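Long-range contacts in deacetylase EF_0837 (Enterococcus faecalis, PDB 2ICS), which hydrolyses acetyl-(R)-mandelate in vitro, though with very low efficiency, as a zinc-dependent amidohydrolase-type esterase whose crystal structure holds adenine: residues A[7-12]-A[44-49]; A[333-338]-A[358-363]. All blocks are in the same frame, centred on the assembly; numbering follows the deposited sequence.

Interaction 1 of 2, residues A[7-12]-A[44-49]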
loop_
_atom_site.group_PDB
_atom_site.type_symbol
_atom_site.label_atom_id
_atom_site.label_comp_id
_atom_site.label_asym_id
_atom_site.label_seq_id
_atom_site.Cartn_x
_atom_site.Cartn_y
_atom_site.Cartn_z
ATOM N N LEU A 7 17.206 18.445 -12.344
ATOM C CA LEU A 7 16.721 18.915 -11.057
ATOM C C LEU A 7 17.691 18.583 -9.941
ATOM O O LEU A 7 18.318 17.525 -9.935
ATOM C CB LEU A 7 15.359 18.295 -10.746
ATOM C CG LEU A 7 14.682 18.797 -9.465
ATOM C CD1 LEU A 7 14.415 20.289 -9.581
ATOM C CD2 LEU A 7 13.376 18.042 -9.239
ATOM N N LEU A 8 17.804 19.498 -8.990
ATOM C CA LEU A 8 18.698 19.315 -7.865
ATOM C C LEU A 8 17.974 19.759 -6.601
ATOM O O LEU A 8 17.404 20.846 -6.553
ATOM C CB LEU A 8 19.965 20.141 -8.081
ATOM C CG LEU A 8 21.144 19.896 -7.143
ATOM C CD1 LEU A 8 21.533 18.421 -7.171
ATOM C CD2 LEU A 8 22.315 20.780 -7.580
ATOM N N ILE A 9 17.994 18.906 -5.583
ATOM C CA ILE A 9 17.326 19.193 -4.318
ATOM C C ILE A 9 18.379 19.281 -3.219
ATOM O O ILE A 9 19.099 18.315 -2.958
ATOM C CB ILE A 9 16.304 18.085 -4.005
ATOM C CG1 ILE A 9 15.339 17.944 -5.188
ATOM C CG2 ILE A 9 15.532 18.414 -2.748
ATOM C CD1 ILE A 9 14.592 16.636 -5.211
ATOM N N LYS A 10 18.461 20.442 -2.577
ATOM C CA LYS A 10 19.461 20.677 -1.542
ATOM C C LYS A 10 18.891 20.896 -0.146
ATOM O O LYS A 10 17.707 21.195 0.022
ATOM C CB LYS A 10 20.300 21.904 -1.912
ATOM C CG LYS A 10 20.547 22.067 -3.402
ATOM C CD LYS A 10 21.888 21.507 -3.837
ATOM C CE LYS A 10 23.040 22.355 -3.307
ATOM N NZ LYS A 10 24.349 21.876 -3.841
ATOM N N ASN A 11 19.767 20.746 0.846
ATOM C CA ASN A 11 19.444 20.950 2.254
ATOM C C ASN A 11 18.455 19.956 2.855
ATOM O O ASN A 11 17.835 20.223 3.881
ATOM C CB ASN A 11 18.938 22.381 2.459
ATOM C CG ASN A 11 19.489 23.010 3.720
ATOM O OD1 ASN A 11 20.685 22.907 4.001
ATOM N ND2 ASN A 11 18.629 23.675 4.482
ATOM N N GLY A 12 18.322 18.800 2.223
ATOM C CA GLY A 12 17.410 17.801 2.737
ATOM C C GLY A 12 18.027 16.954 3.836
ATOM O O GLY A 12 19.230 17.007 4.090
ATOM N N ILE A 44 16.163 23.185 -6.017
ATOM C CA ILE A 44 15.283 23.438 -4.887
ATOM C C ILE A 44 16.104 23.521 -3.607
ATOM O O ILE A 44 16.959 22.671 -3.349
ATOM C CB ILE A 44 14.227 22.321 -4.736
ATOM C CG1 ILE A 44 13.308 22.306 -5.962
ATOM C CG2 ILE A 44 13.415 22.537 -3.462
ATOM C CD1 ILE A 44 12.246 21.217 -5.918
ATOM N N HIS A 45 15.845 24.556 -2.817
ATOM C CA HIS A 45 16.552 24.761 -1.562
ATOM C C HIS A 45 15.566 24.601 -0.416
ATOM O O HIS A 45 14.847 25.531 -0.064
ATOM C CB HIS A 45 17.186 26.155 -1.546
ATOM C CG HIS A 45 18.199 26.362 -2.629
ATOM N ND1 HIS A 45 19.473 25.837 -2.565
ATOM C CD2 HIS A 45 18.109 26.981 -3.830
ATOM C CE1 HIS A 45 20.122 26.124 -3.679
ATOM N NE2 HIS A 45 19.316 26.816 -4.465
ATOM N N LEU A 46 15.532 23.403 0.155
ATOM C CA LEU A 46 14.624 23.099 1.253
ATOM C C LEU A 46 14.968 23.871 2.518
ATOM O O LEU A 46 16.108 24.289 2.713
ATOM C CB LEU A 46 14.655 21.594 1.546
ATOM C CG LEU A 46 14.292 20.716 0.346
ATOM C CD1 LEU A 46 14.549 19.261 0.670
ATOM C CD2 LEU A 46 12.840 20.945 -0.028
ATOM N N GLU A 47 13.967 24.071 3.369
ATOM C CA GLU A 47 14.165 24.766 4.632
ATOM C C GLU A 47 14.844 23.800 5.586
ATOM O O GLU A 47 14.592 22.599 5.537
ATOM C CB GLU A 47 12.823 25.193 5.232
ATOM C CG GLU A 47 12.136 26.331 4.501
ATOM C CD GLU A 47 13.016 27.564 4.402
ATOM O OE1 GLU A 47 13.544 28.012 5.446
ATOM O OE2 GLU A 47 13.179 28.084 3.278
ATOM N N PRO A 48 15.719 24.307 6.464
ATOM C CA PRO A 48 16.408 23.436 7.419
ATOM C C PRO A 48 15.394 22.659 8.252
ATOM O O PRO A 48 14.403 23.228 8.717
ATOM C CB PRO A 48 17.215 24.422 8.260
ATOM C CG PRO A 48 17.543 25.502 7.268
ATOM C CD PRO A 48 16.215 25.691 6.564
ATOM N N GLY A 49 15.634 21.364 8.429
ATOM C CA GLY A 49 14.721 20.549 9.209
ATOM C C GLY A 49 13.696 19.817 8.361
ATOM O O GLY A 49 12.822 19.125 8.886
HETATM O O HOH W 1 16.895 19.440 6.472
#
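Leu46 lays its CD1 methyl against CG2 of Ile9, 3.7 Å away, and the same methyl reaches CA of Gly12. CG of Leu46, anti to its carbonyl carbon (chi1 -58°), lies 3.5 Å from Lys10 O. On the same face of the sheet, CD1 of Leu7 touches CG1 of Ile44 more loosely. Strands 331-344, 350-364 and 367-370 cover this apolar face.

The other face carries Lys10 and His45. They lie side by side and point the same way, with CG of Lys10 4.0 Å from ND1 of His45. The lysine chain then bends at chi2 and chi3. NZ ends in a salt bridge with Glu21 and a hydrogen bond to the carbonyl of Ile36.

The backbones run parallel. Ile44 N donates to Leu8 O at 2.7 Å, and Lys10 N to Ile44 O at 2.8 Å; both bonds are nearly straight. Leu46 N to Lys10 O is longer, at 3.1 Å. Where the first strand turns its corner, Asn11 takes over with its side chain. Its ND2 donates to Leu46 O at 3.1 Å from above the carbonyl plane, and lies against CG of Pro48. A water bridges Asn11 O and Gly49 N.

Strand 42-45 edges its four-stranded sheet. Leu7, Ile9, Ile44 and Leu46 turn to the strands that cover them. Past the last strand bond, a side-chain amide and a water bridge hold the chains together.

Interaction 2 of 2, residues A[333-338]-A[358-363]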
loop_
_atom_site.group_PDB
_atom_site.type_symbol
_atom_site.label_atom_id
_atom_site.label_comp_id
_atom_site.label_asym_id
_atom_site.label_seq_id
_atom_site.Cartn_x
_atom_site.Cartn_y
_atom_site.Cartn_z
ATOM N N ILE A 333 8.783 14.980 0.067
ATOM C CA ILE A 333 9.453 15.940 0.930
ATOM C C ILE A 333 8.417 16.319 1.976
ATOM O O ILE A 333 7.295 16.719 1.643
ATOM C CB ILE A 333 9.912 17.151 0.098
ATOM C CG1 ILE A 333 10.799 16.650 -1.054
ATOM C CG2 ILE A 333 10.678 18.133 0.960
ATOM C CD1 ILE A 333 11.341 17.737 -1.958
ATOM N N PHE A 334 8.794 16.192 3.244
ATOM C CA PHE A 334 7.852 16.431 4.323
ATOM C C PHE A 334 8.458 16.944 5.618
ATOM O O PHE A 334 9.674 17.079 5.752
ATOM C CB PHE A 334 7.142 15.113 4.618
ATOM C CG PHE A 334 8.090 13.993 4.963
ATOM C CD1 PHE A 334 8.453 13.751 6.287
ATOM C CD2 PHE A 334 8.674 13.224 3.956
ATOM C CE1 PHE A 334 9.388 12.760 6.603
ATOM C CE2 PHE A 334 9.611 12.234 4.261
ATOM C CZ PHE A 334 9.969 12.001 5.584
ATOM N N THR A 335 7.575 17.201 6.580
ATOM C CA THR A 335 7.964 17.664 7.900
ATOM C C THR A 335 7.295 16.756 8.918
ATOM O O THR A 335 6.295 16.106 8.621
ATOM C CB THR A 335 7.472 19.105 8.194
ATOM O OG1 THR A 335 6.041 19.136 8.138
ATOM C CG2 THR A 335 8.050 20.102 7.198
ATOM N N ILE A 336 7.863 16.716 10.117
ATOM C CA ILE A 336 7.329 15.930 11.218
ATOM C C ILE A 336 7.284 16.911 12.381
ATOM O O ILE A 336 8.307 17.489 12.749
ATOM C CB ILE A 336 8.247 14.738 11.566
ATOM C CG1 ILE A 336 8.298 13.762 10.387
ATOM C CG2 ILE A 336 7.732 14.028 12.807
ATOM C CD1 ILE A 336 9.205 12.573 10.612
ATOM N N GLN A 337 6.103 17.113 12.953
ATOM C CA GLN A 337 5.971 18.068 14.042
ATOM C C GLN A 337 5.189 17.580 15.253
ATOM O O GLN A 337 4.258 16.780 15.143
ATOM C CB GLN A 337 5.349 19.358 13.502
ATOM C CG GLN A 337 6.262 20.085 12.523
ATOM C CD GLN A 337 5.579 21.230 11.807
ATOM O OE1 GLN A 337 6.222 21.981 11.071
ATOM N NE2 GLN A 337 4.272 21.370 12.009
ATOM N N ALA A 338 5.588 18.075 16.418
ATOM C CA ALA A 338 4.942 17.714 17.666
ATOM C C ALA A 338 3.650 18.505 17.808
ATOM O O ALA A 338 3.668 19.720 17.995
ATOM C CB ALA A 338 5.873 18.003 18.834
ATOM N N ARG A 358 3.699 15.495 7.566
ATOM C CA ARG A 358 3.030 16.235 6.497
ATOM C C ARG A 358 3.876 16.486 5.255
ATOM O O ARG A 358 4.927 17.115 5.329
ATOM C CB ARG A 358 2.566 17.598 7.022
ATOM C CG ARG A 358 1.731 17.543 8.280
ATOM C CD ARG A 358 1.566 18.928 8.875
ATOM N NE ARG A 358 0.838 18.894 10.140
ATOM C CZ ARG A 358 0.596 19.965 10.888
ATOM N NH1 ARG A 358 1.027 21.160 10.498
ATOM N NH2 ARG A 358 -0.082 19.844 12.023
ATOM N N PRO A 359 3.414 16.018 4.090
ATOM C CA PRO A 359 4.176 16.238 2.858
ATOM C C PRO A 359 4.007 17.692 2.420
ATOM O O PRO A 359 2.905 18.230 2.484
ATOM C CB PRO A 359 3.525 15.269 1.877
ATOM C CG PRO A 359 2.095 15.282 2.314
ATOM C CD PRO A 359 2.212 15.206 3.827
ATOM N N ILE A 360 5.090 18.333 1.995
ATOM C CA ILE A 360 4.995 19.715 1.551
ATOM C C ILE A 360 5.332 19.818 0.072
ATOM O O ILE A 360 4.940 20.772 -0.596
ATOM C CB ILE A 360 5.927 20.644 2.360
ATOM C CG1 ILE A 360 7.381 20.216 2.181
ATOM C CG2 ILE A 360 5.528 20.630 3.833
ATOM C CD1 ILE A 360 8.370 21.140 2.881
ATOM N N LYS A 361 6.071 18.836 -0.429
ATOM C CA LYS A 361 6.440 18.777 -1.839
ATOM C C LYS A 361 6.479 17.324 -2.270
ATOM O O LYS A 361 6.888 16.450 -1.506
ATOM C CB LYS A 361 7.807 19.413 -2.096
ATOM C CG LYS A 361 7.780 20.924 -2.257
ATOM C CD LYS A 361 9.107 21.447 -2.788
ATOM C CE LYS A 361 9.031 22.933 -3.107
ATOM N NZ LYS A 361 8.677 23.744 -1.911
ATOM N N THR A 362 6.045 17.067 -3.495
ATOM C CA THR A 362 6.037 15.715 -4.016
ATOM C C THR A 362 6.596 15.729 -5.429
ATOM O O THR A 362 6.124 16.469 -6.290
ATOM C CB THR A 362 4.604 15.135 -4.023
ATOM O OG1 THR A 362 4.054 15.209 -2.699
ATOM C CG2 THR A 362 4.618 13.683 -4.473
ATOM N N ILE A 363 7.617 14.915 -5.657
ATOM C CA ILE A 363 8.244 14.838 -6.963
ATOM C C ILE A 363 7.915 13.502 -7.597
ATOM O O ILE A 363 8.053 12.456 -6.961
ATOM C CB ILE A 363 9.773 14.979 -6.855
ATOM C CG1 ILE A 363 10.115 16.301 -6.168
ATOM C CG2 ILE A 363 10.402 14.912 -8.243
ATOM C CD1 ILE A 363 11.581 16.511 -5.958
#
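Strands 333-338 and 358-363 run antiparallel, their axes 4.3 Å apart at closest, and a classic beta bulge sets Ile360 and Lys361 both opposite Ile333. The carbonyl oxygen of Ile333 is gripped twice, by Ile360 N at 2.8 Å and by Lys361 N at 3.2 Å. CA of Pro359 adds a CA-H...O contact to the same oxygen. Ile333 N returns a bond to Lys361 O. Past the bulge, Thr335 and Arg358 form a hydrogen-bonded pair through both N-H groups. Phe334 and Pro359 lie between as a non-hydrogen-bonded pair.

The side chain of Ile333 meets three side chains of 358-363. It lies beside Lys361, CB to CB 3.8 Å, and both point the same way. It crosses Ile360 at about a right angle, CG2 to CG1 4.1 Å. Its CD1 meets CD1 of Ile363. In Ile360, CG1 sits between the backbone N and the carbonyl carbon (chi1 61°), and this brings CG1 to 3.5 Å from Ile333 O.

CB of Phe334 comes close to Arg358 O, 3.1 Å. Phe334 points to the face it shares with Pro359; its ring leads away from strand 358-363 and meets Trp56 with planes at about 45°. Near the other end, NE2 of Gln337 lies over one face of the Arg358 guanidinium, 3.6 Å from NH1, with the two planes 63° apart. This is packing, not a hydrogen bond. The polar tip of Arg358 is held by Gln356, through NH2.

Pro359 sits at a non-hydrogen-bonded position, where this contact asks no N-H of it. The two bonds between Arg358 and Thr335 come just before it, and the bulge puts two donors on Ile333 O just after it.

In the fold
From the N terminus, the chain runs through strand 5-13 and strands 19-25 and 28-33, then returns at strand 42-45. Interaction 1 closes this loop of 31 residues. Strand 51-61 and the barrel segments with the zinc sites follow. Interaction 2 closes the hairpin of strands 331-344 and 350-364 near the C terminus. The two loops are in series, not crossed. The centres of interactions 1 and 2 are about 12 Å apart. Methyls join them: CD2 of Leu46 packs on CG2 of Ile333, and CD2 of Leu7 on CD1 of Ile363. So the N-terminal four-stranded sheet rests on the C-terminal hairpin, away from the metal site. This hairpin shares its seven-stranded sheet with strand 51-61.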